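Cellulosomal scaffoldin adaptor protein B (Acetivibrio cellulolyticus, PDB 4UYP) serves as an adaptor scaffoldin linking the cellulosome to the anchoring scaffoldin ScaC, whose cohesin its calcium-binding type I dockerin domain, the part described here, binds. Local coordinates at residues K1-V7 with Y34-A40. The protein carries 2 engineered substitutions. Numbering follows the deposited sequence.
Sequences KFIYGDV and YEYGMLA. With CA (calcium ion), chain L.
Phe2, chi1 p, lays its ring against the short helix 37-41 of this type I dockerin, a domain built on two EF-hand-like calcium loops; Leu39 CB sits over one ring face, 4.1 Å from the centroid in a CH-pi contact. Beside it, Phe2 CD2 is 3.8 Å from Ala40 CB and Phe2 CB 3.6 Å from Tyr36 CB. The Phe2 and Tyr36 rings are nearly parallel (17°) but slid apart, centroids 5.8 Å from each other, so they barely overlap. Segment 1-7 is irregular: it starts extended, then folds through a type II turn from Ile3 to Asp6, where Gly5 has the positive phi (96°) that calls for glycine. Segment 34-40 makes a type I turn from Tyr34 to Gly37, with Tyr36 as N-cap of the helix. CA atoms pair closest at Tyr4-Ala40 (4.4 Å) and Val7-Gly37 (4.3 Å); there Val7 O stands 3.6 Å from Gly37 CA, leaving no room for a side chain. One direct hydrogen bond joins the backbones, Gly5 N to Ala40 O at 2.8 Å. The arrangement ties the start of the first calcium loop to the helix leading into the second. Asp6, chi1 t, binds calcium through OD1 at 2.3 Å, with Asp8, Asn10, Ser12 and Asp17 completing the protein ligands; its OD2 also accepts a hydrogen bond from Gly11 N. Tyr34, chi1 t, extends its ring along segment 1-7, CE2 3.4 Å from Asp6 O and OH 3.3 Å from Phe2 CB; a water held by Lys1 O lies 2.5 Å from Tyr34 OH. A second water links Tyr34 OH (2.8 Å), Ile3 N (2.9 Å) and Asp6 OD2 (2.8 Å).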
# COMPACT_ATOMS: atom_id res chain seq x y z
N LYS B 1 20.89 5.63 -24.60
CA LYS B 1 20.56 7.04 -25.03
C LYS B 1 19.06 7.36 -24.78
O LYS B 1 18.17 6.62 -25.23
CB LYS B 1 20.91 7.32 -26.51
CG LYS B 1 20.96 8.80 -26.91
CD LYS B 1 22.33 9.43 -26.67
CE LYS B 1 22.53 10.00 -25.26
NZ LYS B 1 22.55 8.96 -24.17
N PHE B 2 18.80 8.45 -24.07
CA PHE B 2 17.44 8.93 -23.91
C PHE B 2 17.52 10.42 -23.51
O PHE B 2 18.58 10.89 -23.06
CB PHE B 2 16.68 8.09 -22.82
CG PHE B 2 17.24 8.23 -21.44
CD1 PHE B 2 18.29 7.42 -20.95
CD2 PHE B 2 16.76 9.25 -20.58
CE1 PHE B 2 18.79 7.61 -19.66
CE2 PHE B 2 17.31 9.45 -19.35
CZ PHE B 2 18.30 8.65 -18.85
N ILE B 3 16.40 11.15 -23.64
CA ILE B 3 16.30 12.56 -23.18
C ILE B 3 15.54 12.61 -21.87
O ILE B 3 14.48 12.02 -21.78
CB ILE B 3 15.55 13.43 -24.22
CG1 ILE B 3 16.31 13.35 -25.56
CG2 ILE B 3 15.22 14.84 -23.74
CD1 ILE B 3 15.48 13.65 -26.78
N TYR B 4 16.15 13.23 -20.87
CA TYR B 4 15.46 13.36 -19.55
C TYR B 4 14.10 14.04 -19.84
O TYR B 4 14.03 15.06 -20.52
CB TYR B 4 16.26 14.12 -18.52
CG TYR B 4 17.36 13.26 -17.92
CD1 TYR B 4 17.06 12.22 -17.11
CD2 TYR B 4 18.68 13.53 -18.29
CE1 TYR B 4 18.12 11.40 -16.58
CE2 TYR B 4 19.71 12.75 -17.79
CZ TYR B 4 19.40 11.73 -16.96
OH TYR B 4 20.49 11.03 -16.49
N GLY B 5 13.07 13.51 -19.21
CA GLY B 5 11.74 14.15 -19.40
C GLY B 5 10.93 13.47 -20.46
O GLY B 5 9.71 13.58 -20.49
N ASP B 6 11.59 12.71 -21.36
CA ASP B 6 10.89 12.17 -22.52
C ASP B 6 10.38 10.76 -22.28
O ASP B 6 10.90 9.76 -22.72
CB ASP B 6 11.86 12.11 -23.73
CG ASP B 6 11.14 11.60 -24.94
OD1 ASP B 6 9.91 11.64 -25.09
OD2 ASP B 6 11.84 11.11 -25.87
N VAL B 7 9.33 10.69 -21.44
CA VAL B 7 8.95 9.41 -20.84
C VAL B 7 8.24 8.47 -21.85
O VAL B 7 8.29 7.27 -21.67
CB VAL B 7 8.11 9.67 -19.53
CG1 VAL B 7 8.61 10.90 -18.72
CG2 VAL B 7 6.74 10.02 -19.86
N TYR B 34 8.18 2.88 -22.99
CA TYR B 34 9.41 3.28 -23.66
C TYR B 34 10.42 2.58 -22.84
O TYR B 34 10.34 2.52 -21.60
CB TYR B 34 9.60 4.76 -23.48
CG TYR B 34 10.91 5.32 -23.89
CD1 TYR B 34 11.63 4.80 -24.99
CD2 TYR B 34 11.45 6.44 -23.22
CE1 TYR B 34 12.82 5.36 -25.35
CE2 TYR B 34 12.63 7.03 -23.62
CZ TYR B 34 13.30 6.49 -24.68
OH TYR B 34 14.43 7.15 -25.07
N GLU B 35 11.38 1.97 -23.56
CA GLU B 35 12.44 1.21 -22.93
C GLU B 35 13.22 1.95 -21.81
O GLU B 35 13.65 1.42 -20.81
CB GLU B 35 13.34 0.82 -24.15
CG GLU B 35 14.71 0.45 -23.79
CD GLU B 35 15.41 -0.14 -25.02
OE1 GLU B 35 15.38 0.50 -26.09
OE2 GLU B 35 15.89 -1.25 -24.87
N TYR B 36 13.38 3.26 -22.01
CA TYR B 36 14.05 4.15 -21.05
C TYR B 36 13.10 5.10 -20.28
O TYR B 36 13.60 6.11 -19.74
CB TYR B 36 15.21 5.00 -21.69
CG TYR B 36 16.31 4.13 -22.28
CD1 TYR B 36 17.23 3.48 -21.46
CD2 TYR B 36 16.32 3.87 -23.66
CE1 TYR B 36 18.22 2.67 -22.00
CE2 TYR B 36 17.30 3.02 -24.22
CZ TYR B 36 18.19 2.43 -23.37
OH TYR B 36 19.16 1.61 -23.91
N GLY B 37 11.81 4.74 -20.25
CA GLY B 37 10.81 5.72 -19.62
C GLY B 37 11.11 5.86 -18.17
O GLY B 37 10.93 6.97 -17.63
N MET B 38 11.46 4.81 -17.43
CA MET B 38 11.70 4.98 -16.02
C MET B 38 12.86 5.94 -15.71
O MET B 38 12.75 6.83 -14.87
CB MET B 38 11.87 3.60 -15.35
CG MET B 38 11.85 3.67 -13.85
SD MET B 38 10.21 3.54 -13.14
CE MET B 38 9.28 4.49 -14.27
N LEU B 39 14.00 5.78 -16.41
CA LEU B 39 15.10 6.66 -16.19
C LEU B 39 14.74 8.09 -16.69
O LEU B 39 15.14 9.10 -16.06
CB LEU B 39 16.28 6.18 -17.05
CG LEU B 39 17.36 5.36 -16.34
CD1 LEU B 39 17.16 4.92 -14.90
CD2 LEU B 39 17.73 4.24 -17.32
N ALA B 40 13.99 8.19 -17.79
CA ALA B 40 13.65 9.51 -18.33
C ALA B 40 12.68 10.24 -17.36
O ALA B 40 12.68 11.47 -17.31
CB ALA B 40 13.05 9.40 -19.71
CA CA L . 7.88 12.77 -25.19
O HOH W 1 16.16 6.03 -26.56
O HOH W 2 14.32 9.98 -25.36
O HOH W 3 5.60 13.30 -25.78